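PDB 5L6G: FAD linked oxidase-like protein from Myceliophthora thermophila, which oxidises the C1 hydroxyl of xylose, xylooligosaccharides and some other sugars to lactones, using a bicovalently bound FAD and reducing oxygen to hydrogen peroxide. Local coordinates for residues V188-G193 against P204-A209; S194-T197 against E202-D205; S247-G252 against E362-T367; S350-D355 against F409-Y414. One frame throughout, in Å; residues are numbered along the deposited sequence.

Interaction 1 (V188-G193 against P204-A209); sequences VVLANG and PDLFWA. With NAG (2-acetamido-2-deoxy-beta-D-glucopyranose), chain C.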
loop_
_atom_site.group_PDB
_atom_site.type_symbol
_atom_site.label_atom_id
_atom_site.label_comp_id
_atom_site.label_asym_id
_atom_site.label_seq_id
_atom_site.Cartn_x
_atom_site.Cartn_y
_atom_site.Cartn_z
ATOM N N VAL A 188 15.208 9.850 -9.318
ATOM C CA VAL A 188 15.046 8.511 -9.816
ATOM C C VAL A 188 16.264 8.067 -10.593
ATOM O O VAL A 188 16.806 8.834 -11.394
ATOM C CB VAL A 188 13.814 8.418 -10.758
ATOM C CG1 VAL A 188 13.480 6.961 -11.066
ATOM C CG2 VAL A 188 12.626 9.154 -10.140
ATOM N N VAL A 189 16.684 6.838 -10.336
ATOM C CA VAL A 189 17.722 6.170 -11.120
ATOM C C VAL A 189 17.019 5.330 -12.172
ATOM O O VAL A 189 16.286 4.396 -11.837
ATOM C CB VAL A 189 18.578 5.242 -10.238
ATOM C CG1 VAL A 189 19.652 4.531 -11.059
ATOM C CG2 VAL A 189 19.207 6.064 -9.120
ATOM N N LEU A 190 17.234 5.662 -13.431
ATOM C CA LEU A 190 16.622 4.927 -14.536
ATOM C C LEU A 190 17.396 3.655 -14.877
ATOM O O LEU A 190 18.501 3.445 -14.399
ATOM C CB LEU A 190 16.529 5.828 -15.766
ATOM C CG LEU A 190 15.775 7.138 -15.566
ATOM C CD1 LEU A 190 15.783 7.949 -16.860
ATOM C CD2 LEU A 190 14.359 6.899 -15.123
ATOM N N ALA A 191 16.795 2.829 -15.739
ATOM C CA ALA A 191 17.332 1.532 -16.083
ATOM C C ALA A 191 18.744 1.594 -16.638
ATOM O O ALA A 191 19.506 0.656 -16.449
ATOM C CB ALA A 191 16.409 0.825 -17.076
ATOM N N ASN A 192 19.088 2.688 -17.316
ATOM C CA ASN A 192 20.443 2.871 -17.846
ATOM C C ASN A 192 21.373 3.686 -16.941
ATOM O O ASN A 192 22.399 4.193 -17.392
ATOM C CB ASN A 192 20.388 3.518 -19.232
ATOM C CG ASN A 192 19.743 4.896 -19.220
ATOM O OD1 ASN A 192 19.493 5.506 -18.164
ATOM N ND2 ASN A 192 19.463 5.400 -20.424
ATOM N N GLY A 193 21.030 3.802 -15.665
ATOM C CA GLY A 193 21.866 4.531 -14.726
ATOM C C GLY A 193 21.704 6.042 -14.712
ATOM O O GLY A 193 22.267 6.697 -13.836
ATOM N N PRO A 204 7.278 15.327 -16.350
ATOM C CA PRO A 204 5.922 15.154 -15.852
ATOM C C PRO A 204 5.303 13.799 -16.194
ATOM O O PRO A 204 4.483 13.307 -15.413
ATOM C CB PRO A 204 5.137 16.293 -16.517
ATOM C CG PRO A 204 5.949 16.686 -17.708
ATOM C CD PRO A 204 7.373 16.475 -17.282
ATOM N N ASP A 205 5.682 13.198 -17.331
ATOM C CA ASP A 205 5.214 11.832 -17.628
ATOM C C ASP A 205 5.690 10.826 -16.579
ATOM O O ASP A 205 4.930 9.964 -16.148
ATOM C CB ASP A 205 5.677 11.354 -18.993
ATOM C CG ASP A 205 4.967 12.037 -20.132
ATOM O OD1 ASP A 205 3.839 12.554 -19.953
ATOM O OD2 ASP A 205 5.568 12.073 -21.233
ATOM N N LEU A 206 6.959 10.929 -16.198
ATOM C CA LEU A 206 7.537 10.046 -15.195
ATOM C C LEU A 206 6.894 10.318 -13.842
ATOM O O LEU A 206 6.583 9.390 -13.106
ATOM C CB LEU A 206 9.058 10.247 -15.116
ATOM C CG LEU A 206 9.772 9.560 -13.947
ATOM C CD1 LEU A 206 9.485 8.069 -13.931
ATOM C CD2 LEU A 206 11.268 9.809 -14.024
ATOM N N PHE A 207 6.684 11.588 -13.523
ATOM C CA PHE A 207 6.041 11.942 -12.267
ATOM C C PHE A 207 4.650 11.321 -12.211
ATOM O O PHE A 207 4.258 10.730 -11.210
ATOM C CB PHE A 207 5.958 13.453 -12.124
ATOM C CG PHE A 207 5.691 13.901 -10.725
ATOM C CD1 PHE A 207 6.492 13.448 -9.687
ATOM C CD2 PHE A 207 4.666 14.765 -10.443
ATOM C CE1 PHE A 207 6.265 13.856 -8.383
ATOM C CE2 PHE A 207 4.433 15.187 -9.137
ATOM C CZ PHE A 207 5.240 14.725 -8.111
ATOM N N TRP A 208 3.925 11.424 -13.317
ATOM C CA TRP A 208 2.624 10.764 -13.454
ATOM C C TRP A 208 2.765 9.250 -13.262
ATOM O O TRP A 208 2.068 8.669 -12.434
ATOM C CB TRP A 208 2.002 11.108 -14.821
ATOM C CG TRP A 208 0.648 10.495 -15.054
ATOM C CD1 TRP A 208 -0.557 11.036 -14.753
ATOM C CD2 TRP A 208 0.377 9.218 -15.647
ATOM N NE1 TRP A 208 -1.571 10.180 -15.122
ATOM C CE2 TRP A 208 -1.017 9.052 -15.664
ATOM C CE3 TRP A 208 1.183 8.198 -16.159
ATOM C CZ2 TRP A 208 -1.621 7.915 -16.177
ATOM C CZ3 TRP A 208 0.583 7.075 -16.674
ATOM C CH2 TRP A 208 -0.803 6.935 -16.673
ATOM N N ALA A 209 3.688 8.612 -13.983
ATOM C CA ALA A 209 3.838 7.153 -13.889
ATOM C C ALA A 209 4.263 6.685 -12.485
ATOM O O ALA A 209 3.742 5.691 -11.968
ATOM C CB ALA A 209 4.798 6.629 -14.947
HETATM C C1 NAG C . 18.854 6.698 -20.567
HETATM C C2 NAG C . 19.404 7.243 -21.886
HETATM C C3 NAG C . 18.800 8.578 -22.263
HETATM C C4 NAG C . 17.294 8.501 -22.136
HETATM C C5 NAG C . 16.850 7.885 -20.809
HETATM C C6 NAG C . 15.335 7.681 -20.798
HETATM C C7 NAG C . 21.610 6.585 -22.623
HETATM C C8 NAG C . 23.100 6.807 -22.596
HETATM N N2 NAG C . 20.845 7.387 -21.889
HETATM O O3 NAG C . 19.207 8.955 -23.569
HETATM O O4 NAG C . 16.824 9.828 -22.188
HETATM O O5 NAG C . 17.457 6.619 -20.652
HETATM O O6 NAG C . 15.023 6.584 -21.631
HETATM O O7 NAG C . 21.133 5.678 -23.306
#
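Leu206 reaches out from helix 204-213 to meet Val188 and Leu190, which lie where the first strand of a β-hairpin in the PCMH-type FAD-binding domain runs into its type I turn, Leu190 to Gly193. The contact is purely apolar and small, with one methyl of the helix residue serving both partners. The side chains of Val188 and Leu206 run antiparallel and overlap at their methyls, Val188 CG2 lying 4.2 Å from Leu206 CD2. In Leu206 CG stands anti to the backbone N (chi1 170°), a torsion that places CD2 against the two hairpin residues. Leu190 points across the contact at its root, but its longer chain carries CD2 to within 4.4 Å of the same Leu206 CD2. Val196 of the returning strand and Leu480 of helix 470-480 also pack on Leu206.

The two branches of Leu190 do different work: while CD2 faces the helix, CD1 touches the N-acetylglucosamine, 4.0 Å from its C6. The turn itself is closed by Gly193 N to Leu190 O at 2.9 Å, and a beta carbon at Gly193 would collide with the carbonyl oxygen of Asn192 at these backbone angles. Asn192, at the third position of this turn, is the glycosylated residue. Its OD1 accepts a bond from Ser194 N, while its ND2 is joined covalently to C1 of the sugar at 1.4 Å.

Interaction 2 (S194-T197 against E202-D205); sequences SLVT and ENPD
Asn203 and Thr197 make the one direct hydrogen bond between 194-197 and 202-205. Asn203 ND2 donates to Thr197 O at 2.9 Å, and the bond is nearly straight, with an angle of 168° at the hydrogen. The acceptor lies practically in the amide plane of Asn203, whereas the nitrogen stands well above the carbonyl plane of Thr197, 41° out of it, and so is not on a lone pair.

A water adds a second, indirect link. It accepts from Thr197 N at 2.9 Å and donates to Glu202 OE2 at 2.7 Å, and it takes a weak bond from Asn203 ND2 at 3.2 Å. Backbone NH, carboxylate and amide thus share one solvent molecule. With an alanine here in place of Asn203, the amide is gone, and Thr197 O would probably be left without its donor from 202-205 while the water lost one of its three partners.

The remaining touches are van der Waals. Glu202, whose chain leaves opposite its own backbone nitrogen (chi1 -167°) and stays extended, lays CG 3.3 Å from Thr197 O. Val196 lies roughly perpendicular to the Asn203 side chain, its CB approaching Asn203 ND2 to 3.8 Å. The hydroxyl of Thr197 is turned elsewhere, to Asp187 on the partner strand.

Although Asn203 occupies the N-cap position, its side chain makes no capping bond and reaches back to the strand instead. The contact spans the short strand-to-helix connection, from strand 195-199 into helix 204-213, at the surface of the PCMH-type FAD-binding domain.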
loop_
_atom_site.group_PDB
_atom_site.type_symbol
_atom_site.label_atom_id
_atom_site.label_comp_id
_atom_site.label_asym_id
_atom_site.label_seq_id
_atom_site.Cartn_x
_atom_site.Cartn_y
_atom_site.Cartn_z
ATOM N N SER A 194 20.942 6.608 -15.647
ATOM C CA SER A 194 20.674 8.055 -15.636
ATOM C C SER A 194 19.903 8.482 -14.399
ATOM O O SER A 194 19.065 7.726 -13.874
ATOM C CB SER A 194 19.879 8.498 -16.875
ATOM O OG SER A 194 20.669 8.469 -18.047
ATOM N N LEU A 195 20.177 9.708 -13.948
ATOM C CA LEU A 195 19.436 10.327 -12.865
ATOM C C LEU A 195 18.464 11.332 -13.408
ATOM O O LEU A 195 18.779 12.090 -14.331
ATOM C CB LEU A 195 20.361 11.080 -11.934
ATOM C CG LEU A 195 21.477 10.230 -11.369
ATOM C CD1 LEU A 195 22.429 11.074 -10.549
ATOM C CD2 LEU A 195 20.857 9.099 -10.553
ATOM N N VAL A 196 17.284 11.374 -12.815
ATOM C CA VAL A 196 16.313 12.379 -13.201
ATOM C C VAL A 196 15.594 12.761 -11.947
ATOM O O VAL A 196 15.530 11.969 -11.022
ATOM C CB VAL A 196 15.291 11.873 -14.245
ATOM C CG1 VAL A 196 15.933 11.697 -15.624
ATOM C CG2 VAL A 196 14.638 10.597 -13.793
ATOM N N THR A 197 15.094 13.983 -11.915
ATOM C CA THR A 197 14.196 14.414 -10.876
ATOM C C THR A 197 12.849 14.556 -11.554
ATOM O O THR A 197 12.740 15.169 -12.631
ATOM C CB THR A 197 14.633 15.743 -10.243
ATOM O OG1 THR A 197 15.884 15.556 -9.571
ATOM C CG2 THR A 197 13.578 16.265 -9.255
ATOM N N GLU A 202 8.811 18.848 -14.046
ATOM C CA GLU A 202 9.992 18.210 -14.584
ATOM C C GLU A 202 9.752 16.729 -14.754
ATOM O O GLU A 202 9.410 16.058 -13.798
ATOM C CB GLU A 202 11.176 18.446 -13.643
ATOM C CG GLU A 202 12.523 18.093 -14.238
ATOM C CD GLU A 202 13.683 18.370 -13.298
ATOM O OE1 GLU A 202 13.450 18.856 -12.173
ATOM O OE2 GLU A 202 14.840 18.095 -13.696
ATOM N N ASN A 203 9.984 16.240 -15.969
ATOM C CA ASN A 203 9.681 14.860 -16.349
ATOM C C ASN A 203 8.266 14.507 -15.926
ATOM O O ASN A 203 8.070 13.543 -15.196
ATOM C CB ASN A 203 10.703 13.913 -15.749
ATOM C CG ASN A 203 12.088 14.128 -16.321
ATOM O OD1 ASN A 203 12.318 13.856 -17.498
ATOM N ND2 ASN A 203 13.015 14.628 -15.502
ATOM N N PRO A 204 7.278 15.327 -16.350
ATOM C CA PRO A 204 5.922 15.154 -15.852
ATOM C C PRO A 204 5.303 13.799 -16.194
ATOM O O PRO A 204 4.483 13.307 -15.413
ATOM C CB PRO A 204 5.137 16.293 -16.517
ATOM C CG PRO A 204 5.949 16.686 -17.708
ATOM C CD PRO A 204 7.373 16.475 -17.282
ATOM N N ASP A 205 5.682 13.198 -17.331
ATOM C CA ASP A 205 5.214 11.832 -17.628
ATOM C C ASP A 205 5.690 10.826 -16.579
ATOM O O ASP A 205 4.930 9.964 -16.148
ATOM C CB ASP A 205 5.677 11.354 -18.993
ATOM C CG ASP A 205 4.967 12.037 -20.132
ATOM O OD1 ASP A 205 3.839 12.554 -19.953
ATOM O OD2 ASP A 205 5.568 12.073 -21.233
HETATM O O HOH W 1 15.771 15.611 -14.233
#

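Interaction 3 (S247-G252 against E362-T367); sequences SNVVKG and EYWIET. With NAG (2-acetamido-2-deoxy-beta-D-glucopyranose), chain F.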
loop_
_atom_site.group_PDB
_atom_site.type_symbol
_atom_site.label_atom_id
_atom_site.label_comp_id
_atom_site.label_asym_id
_atom_site.label_seq_id
_atom_site.Cartn_x
_atom_site.Cartn_y
_atom_site.Cartn_z
ATOM N N SER A 247 -28.558 -11.600 6.059
ATOM C CA SER A 247 -29.480 -10.473 5.944
ATOM C C SER A 247 -28.944 -9.246 6.701
ATOM O O SER A 247 -29.072 -8.120 6.216
ATOM C CB SER A 247 -30.913 -10.830 6.381
ATOM O OG SER A 247 -30.958 -11.204 7.735
ATOM N N ASN A 248 -28.323 -9.460 7.863
ATOM C CA ASN A 248 -27.742 -8.361 8.619
ATOM C C ASN A 248 -26.607 -7.708 7.880
ATOM O O ASN A 248 -26.460 -6.493 7.944
ATOM C CB ASN A 248 -27.234 -8.815 9.980
ATOM C CG ASN A 248 -28.358 -8.998 10.984
ATOM O OD1 ASN A 248 -29.534 -8.900 10.640
ATOM N ND2 ASN A 248 -27.996 -9.219 12.236
ATOM N N VAL A 249 -25.800 -8.505 7.177
ATOM C CA VAL A 249 -24.681 -7.943 6.429
ATOM C C VAL A 249 -25.224 -7.090 5.298
ATOM O O VAL A 249 -24.752 -5.976 5.044
ATOM C CB VAL A 249 -23.768 -9.049 5.827
ATOM C CG1 VAL A 249 -22.766 -8.459 4.857
ATOM C CG2 VAL A 249 -23.052 -9.823 6.939
ATOM N N VAL A 250 -26.197 -7.635 4.584
ATOM C CA VAL A 250 -26.713 -6.958 3.407
ATOM C C VAL A 250 -27.325 -5.627 3.812
ATOM O O VAL A 250 -27.051 -4.604 3.221
ATOM C CB VAL A 250 -27.780 -7.820 2.715
ATOM C CG1 VAL A 250 -28.573 -7.008 1.701
ATOM C CG2 VAL A 250 -27.123 -9.034 2.071
ATOM N N LYS A 251 -28.179 -5.655 4.811
ATOM C CA LYS A 251 -28.894 -4.449 5.224
ATOM C C LYS A 251 -27.934 -3.426 5.823
ATOM O O LYS A 251 -28.079 -2.205 5.603
ATOM C CB LYS A 251 -29.980 -4.810 6.231
ATOM C CG LYS A 251 -31.153 -5.568 5.626
ATOM C CD LYS A 251 -32.064 -6.161 6.694
ATOM C CE LYS A 251 -32.713 -5.073 7.537
ATOM N NZ LYS A 251 -33.147 -5.579 8.875
ATOM N N GLY A 252 -26.943 -3.928 6.556
ATOM C CA GLY A 252 -25.957 -3.068 7.215
ATOM C C GLY A 252 -25.049 -2.385 6.227
ATOM O O GLY A 252 -24.842 -1.176 6.260
ATOM N N GLU A 362 -23.422 -14.089 1.787
ATOM C CA GLU A 362 -23.600 -15.529 1.895
ATOM C C GLU A 362 -22.231 -16.184 1.940
ATOM O O GLU A 362 -21.994 -17.087 2.711
ATOM C CB GLU A 362 -24.448 -16.093 0.743
ATOM C CG GLU A 362 -25.915 -15.700 0.874
ATOM C CD GLU A 362 -26.826 -16.305 -0.187
ATOM O OE1 GLU A 362 -26.466 -17.368 -0.766
ATOM O OE2 GLU A 362 -27.913 -15.727 -0.414
ATOM N N TYR A 363 -21.314 -15.686 1.136
ATOM C CA TYR A 363 -19.964 -16.231 1.158
ATOM C C TYR A 363 -19.320 -16.020 2.540
ATOM O O TYR A 363 -18.636 -16.893 3.062
ATOM C CB TYR A 363 -19.116 -15.577 0.084
ATOM C CG TYR A 363 -17.918 -16.416 -0.255
ATOM C CD1 TYR A 363 -17.997 -17.391 -1.233
ATOM C CD2 TYR A 363 -16.713 -16.254 0.427
ATOM C CE1 TYR A 363 -16.900 -18.180 -1.551
ATOM C CE2 TYR A 363 -15.607 -17.035 0.120
ATOM C CZ TYR A 363 -15.707 -18.005 -0.873
ATOM O OH TYR A 363 -14.606 -18.772 -1.210
ATOM N N TRP A 364 -19.543 -14.832 3.097
ATOM C CA TRP A 364 -18.980 -14.447 4.388
ATOM C C TRP A 364 -19.455 -15.408 5.453
ATOM O O TRP A 364 -18.655 -16.011 6.170
ATOM C CB TRP A 364 -19.430 -13.024 4.726
ATOM C CG TRP A 364 -18.757 -12.340 5.886
ATOM C CD1 TRP A 364 -18.379 -12.877 7.092
ATOM C CD2 TRP A 364 -18.477 -10.951 5.969
ATOM N NE1 TRP A 364 -17.836 -11.899 7.898
ATOM C CE2 TRP A 364 -17.896 -10.708 7.237
ATOM C CE3 TRP A 364 -18.640 -9.879 5.082
ATOM C CZ2 TRP A 364 -17.472 -9.436 7.633
ATOM C CZ3 TRP A 364 -18.220 -8.617 5.475
ATOM C CH2 TRP A 364 -17.648 -8.408 6.750
ATOM N N ILE A 365 -20.770 -15.590 5.511
ATOM C CA ILE A 365 -21.391 -16.328 6.591
ATOM C C ILE A 365 -21.208 -17.826 6.422
ATOM O O ILE A 365 -20.885 -18.509 7.368
ATOM C CB ILE A 365 -22.864 -15.945 6.739
ATOM C CG1 ILE A 365 -22.980 -14.456 7.053
ATOM C CG2 ILE A 365 -23.525 -16.797 7.819
ATOM C CD1 ILE A 365 -22.230 -14.010 8.295
ATOM N N GLU A 366 -21.347 -18.326 5.203
ATOM C CA GLU A 366 -21.372 -19.761 4.963
ATOM C C GLU A 366 -20.038 -20.354 4.609
ATOM O O GLU A 366 -19.845 -21.548 4.768
ATOM C CB GLU A 366 -22.381 -20.104 3.857
ATOM C CG GLU A 366 -23.789 -19.644 4.149
ATOM C CD GLU A 366 -24.406 -20.321 5.355
ATOM O OE1 GLU A 366 -23.934 -21.404 5.785
ATOM O OE2 GLU A 366 -25.376 -19.764 5.885
ATOM N N THR A 367 -19.112 -19.532 4.115
ATOM C CA THR A 367 -17.800 -20.027 3.737
ATOM C C THR A 367 -16.717 -19.415 4.618
ATOM O O THR A 367 -16.055 -20.131 5.381
ATOM C CB THR A 367 -17.541 -19.799 2.231
ATOM O OG1 THR A 367 -18.539 -20.518 1.489
ATOM C CG2 THR A 367 -16.164 -20.312 1.830
HETATM C C1 NAG F . -30.442 -12.370 11.379
HETATM C C2 NAG F . -31.868 -12.929 11.250
HETATM C C3 NAG F . -32.893 -11.974 11.831
HETATM C C4 NAG F . -32.495 -11.586 13.242
HETATM C C5 NAG F . -31.074 -11.015 13.221
HETATM C C6 NAG F . -30.592 -10.672 14.617
HETATM C C7 NAG F . -32.282 -14.360 9.309
HETATM C C8 NAG F . -32.757 -14.419 7.889
HETATM N N2 NAG F . -32.281 -13.154 9.879
HETATM O O3 NAG F . -34.150 -12.611 11.789
HETATM O O4 NAG F . -33.402 -10.615 13.698
HETATM O O5 NAG F . -30.182 -11.987 12.713
HETATM O O6 NAG F . -29.405 -9.924 14.520
HETATM O O7 NAG F . -31.916 -15.390 9.878
#
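Within 247-252, Val249 makes the contact with 362-367, dividing its two methyls between Trp364 and Ile365. A chi1 of 170° points CG1 away from the backbone nitrogen; this methyl comes obliquely to the indole and lies 4.4 Å from Trp364 CE3. The other methyl, CG2, meets the end of Ile365, with CD1 of that residue 4.5 Å away. No hydrogen bond crosses between the segments. Trp364 is held further by Trp432, whose ring it meets edge-to-face.

The two segments belong to helices 246-261 and 354-368, two helices that touch here, in the part of the chain that also forms the eight-stranded antiparallel sheet carrying the substrate-binding Arg272 and Glu412. Helix 354-368 widens into a π-type turn at 364-367, directly where Trp364 and Ile365 project. Ala361, one turn earlier, extends the same interface by touching Val249 and Val250.

Polar contacts lie on the outer side of helix 246-261, round the N-acetylglucosamine on Asn245. Ser247, the third residue of that Asn-Ser-Ser sequon, accepts a weak bond at OG from the sugar N2, 3.2 Å away. Asn248 ND2 donates more firmly to the sugar O6 at 2.8 Å, with 156° at the hydrogen, and also to Pro242 O. A leucine in place of Asn248 removes this donor, so O6 and the Pro242 carbonyl would probably lose their shared partner and the sugar be freer to turn.

Interaction 4 (S350-D355 against F409-Y414); sequences SALPPD and FLYELY. With XYP (beta-D-xylopyranose), chain H.
Strand 409-417 of the large antiparallel sheet turns Phe409 and Tyr411 toward the loop 350-353, where they meet Ser350 and Leu352, while Glu412, the next residue after Tyr411, belongs to the sugar pocket. Leu352 and Tyr411 meet head-on from the loop and the strand. The branched end of Leu352 lies against the tyrosine hydroxyl, with CD1 closest at 3.6 Å from Tyr411 OH and CG at 4.0 Å from the same oxygen. This is van der Waals contact; the polar partner of the hydroxyl is Thr349 OG1, just before the loop. A chi1 of -55° in Tyr411 brings its OH up beside Leu352.

Phe409 meets backbone instead: Ser350 O comes obliquely to the ring, 3.9 Å from CD2. The Ser350 side chain points away from the strand, and OG donates to Ala351 O at 2.8 Å, a bond within the loop.

Glu412 is an experimentally established substrate-binding residue. Its OE2 is hydrogen-bonded to Tyr96 OH, and its OE1 faces the bound xylose, although that oxygen sits too close to the sugar for its bond to be certain.

The loop runs from strand 341-349, the sheet neighbour of 409-417, into helix 354-368, with Pro353 at the N-cap position. Helix 246-261 covers the contact: Trp253 touches Leu352, Phe409 and Tyr411, and Gln257 reaches Phe409 and the carbonyl of Leu352.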
loop_
_atom_site.group_PDB
_atom_site.type_symbol
_atom_site.label_atom_id
_atom_site.label_comp_id
_atom_site.label_asym_id
_atom_site.label_seq_id
_atom_site.Cartn_x
_atom_site.Cartn_y
_atom_site.Cartn_z
ATOM N N SER A 350 -17.178 0.088 -6.681
ATOM C CA SER A 350 -18.255 1.053 -6.502
ATOM C C SER A 350 -19.130 0.608 -5.337
ATOM O O SER A 350 -18.816 -0.358 -4.640
ATOM C CB SER A 350 -19.084 1.083 -7.785
ATOM O OG SER A 350 -19.604 -0.219 -8.055
ATOM N N ALA A 351 -20.244 1.301 -5.125
ATOM C CA ALA A 351 -21.321 0.718 -4.332
ATOM C C ALA A 351 -21.704 -0.631 -4.965
ATOM O O ALA A 351 -21.537 -0.845 -6.156
ATOM C CB ALA A 351 -22.515 1.644 -4.259
ATOM N N LEU A 352 -22.189 -1.543 -4.146
ATOM C CA LEU A 352 -22.522 -2.885 -4.593
ATOM C C LEU A 352 -24.031 -3.023 -4.767
ATOM O O LEU A 352 -24.790 -2.614 -3.899
ATOM C CB LEU A 352 -22.035 -3.885 -3.546
ATOM C CG LEU A 352 -20.527 -3.846 -3.285
ATOM C CD1 LEU A 352 -20.121 -4.890 -2.266
ATOM C CD2 LEU A 352 -19.769 -4.025 -4.570
ATOM N N PRO A 353 -24.473 -3.588 -5.894
ATOM C CA PRO A 353 -25.871 -3.883 -6.016
ATOM C C PRO A 353 -26.288 -4.931 -4.966
ATOM O O PRO A 353 -25.458 -5.739 -4.547
ATOM C CB PRO A 353 -26.013 -4.380 -7.455
ATOM C CG PRO A 353 -24.677 -4.732 -7.919
ATOM C CD PRO A 353 -23.682 -4.030 -7.056
ATOM N N PRO A 354 -27.535 -4.878 -4.499
ATOM C CA PRO A 354 -27.969 -5.798 -3.447
ATOM C C PRO A 354 -27.768 -7.288 -3.773
ATOM O O PRO A 354 -27.471 -8.050 -2.878
ATOM C CB PRO A 354 -29.440 -5.450 -3.282
ATOM C CG PRO A 354 -29.472 -3.984 -3.549
ATOM C CD PRO A 354 -28.511 -3.779 -4.690
ATOM N N ASP A 355 -27.913 -7.666 -5.039
ATOM C CA ASP A 355 -27.633 -9.036 -5.503
ATOM C C ASP A 355 -26.187 -9.452 -5.187
ATOM O O ASP A 355 -25.945 -10.579 -4.742
ATOM C CB ASP A 355 -27.931 -9.187 -7.012
ATOM C CG ASP A 355 -27.448 -7.972 -7.858
ATOM O OD1 ASP A 355 -28.043 -6.873 -7.711
ATOM O OD2 ASP A 355 -26.503 -8.116 -8.665
ATOM N N PHE A 409 -15.105 1.973 -2.251
ATOM C CA PHE A 409 -14.566 1.079 -1.227
ATOM C C PHE A 409 -13.262 0.477 -1.708
ATOM O O PHE A 409 -13.130 0.094 -2.869
ATOM C CB PHE A 409 -15.497 -0.103 -0.932
ATOM C CG PHE A 409 -16.794 0.277 -0.291
ATOM C CD1 PHE A 409 -16.812 1.015 0.879
ATOM C CD2 PHE A 409 -17.996 -0.105 -0.859
ATOM C CE1 PHE A 409 -17.998 1.351 1.478
ATOM C CE2 PHE A 409 -19.188 0.254 -0.280
ATOM C CZ PHE A 409 -19.194 0.972 0.901
ATOM N N LEU A 410 -12.328 0.378 -0.776
ATOM C CA LEU A 410 -11.101 -0.371 -0.932
ATOM C C LEU A 410 -11.093 -1.524 0.053
ATOM O O LEU A 410 -11.456 -1.383 1.236
ATOM C CB LEU A 410 -9.914 0.546 -0.674
ATOM C CG LEU A 410 -8.520 -0.027 -0.564
ATOM C CD1 LEU A 410 -8.134 -0.600 -1.913
ATOM C CD2 LEU A 410 -7.535 1.057 -0.107
ATOM N N TYR A 411 -10.636 -2.670 -0.421
ATOM C CA TYR A 411 -10.702 -3.884 0.362
ATOM C C TYR A 411 -9.350 -4.555 0.473
ATOM O O TYR A 411 -8.589 -4.601 -0.504
ATOM C CB TYR A 411 -11.617 -4.896 -0.294
ATOM C CG TYR A 411 -13.028 -4.465 -0.612
ATOM C CD1 TYR A 411 -13.292 -3.585 -1.662
ATOM C CD2 TYR A 411 -14.098 -4.983 0.085
ATOM C CE1 TYR A 411 -14.575 -3.240 -2.019
ATOM C CE2 TYR A 411 -15.398 -4.648 -0.256
ATOM C CZ TYR A 411 -15.636 -3.779 -1.310
ATOM O OH TYR A 411 -16.916 -3.429 -1.657
ATOM N N GLU A 412 -9.092 -5.101 1.659
ATOM C CA GLU A 412 -8.007 -6.017 1.873
ATOM C C GLU A 412 -8.630 -7.321 2.372
ATOM O O GLU A 412 -9.390 -7.307 3.342
ATOM C CB GLU A 412 -7.020 -5.505 2.919
ATOM C CG GLU A 412 -5.789 -6.394 3.040
ATOM C CD GLU A 412 -4.817 -5.940 4.114
ATOM O OE1 GLU A 412 -5.150 -5.017 4.911
ATOM O OE2 GLU A 412 -3.721 -6.539 4.174
ATOM N N LEU A 413 -8.307 -8.420 1.696
ATOM C CA LEU A 413 -8.714 -9.752 2.116
ATOM C C LEU A 413 -7.452 -10.524 2.440
ATOM O O LEU A 413 -6.538 -10.588 1.644
ATOM C CB LEU A 413 -9.525 -10.482 1.042
ATOM C CG LEU A 413 -10.842 -9.874 0.524
ATOM C CD1 LEU A 413 -10.599 -8.792 -0.504
ATOM C CD2 LEU A 413 -11.742 -10.947 -0.077
ATOM N N TYR A 414 -7.407 -11.108 3.630
ATOM C CA TYR A 414 -6.155 -11.611 4.183
ATOM C C TYR A 414 -6.405 -12.959 4.806
ATOM O O TYR A 414 -7.309 -13.110 5.618
ATOM C CB TYR A 414 -5.650 -10.633 5.230
ATOM C CG TYR A 414 -4.174 -10.669 5.535
ATOM C CD1 TYR A 414 -3.289 -9.847 4.847
ATOM C CD2 TYR A 414 -3.666 -11.451 6.559
ATOM C CE1 TYR A 414 -1.936 -9.841 5.139
ATOM C CE2 TYR A 414 -2.303 -11.444 6.861
ATOM C CZ TYR A 414 -1.453 -10.620 6.146
ATOM O OH TYR A 414 -0.118 -10.564 6.440
HETATM O O1 XYP H . -4.631 -2.253 5.498
HETATM C C1 XYP H . -3.663 -2.736 6.426
HETATM C C2 XYP H . -4.215 -2.595 7.844
HETATM C C3 XYP H . -3.308 -3.279 8.859
HETATM C C4 XYP H . -3.035 -4.719 8.434
HETATM C C5 XYP H . -2.510 -4.774 6.994
HETATM O O2 XYP H . -4.309 -1.202 8.140
HETATM O O3 XYP H . -3.866 -3.188 10.181
HETATM O O4 XYP H . -2.028 -5.294 9.276
HETATM O O5 XYP H . -3.372 -4.084 6.094
#

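Interactions 1 and 2 form one cluster, their centres about 5 Å apart. They share the start of helix 204-213 and join it to neighbouring strands of one hairpin; Leu206 CD2, central to interaction 1, packs 3.5 Å from Val196 CG2 of interaction 2. Interactions 3 and 4 make a second pair, with centres about 13 Å apart and nearest atoms about 5 Å apart, both drawing on helix 354-368. The clusters lie far from each other, interactions 1 and 3 being about 45 Å apart between centres on opposite sides of the chain's centre. The first approaches FAD, about 7 Å from the Val188 side chain, whereas the strand of interaction 4 carries Glu412, which faces the xylose.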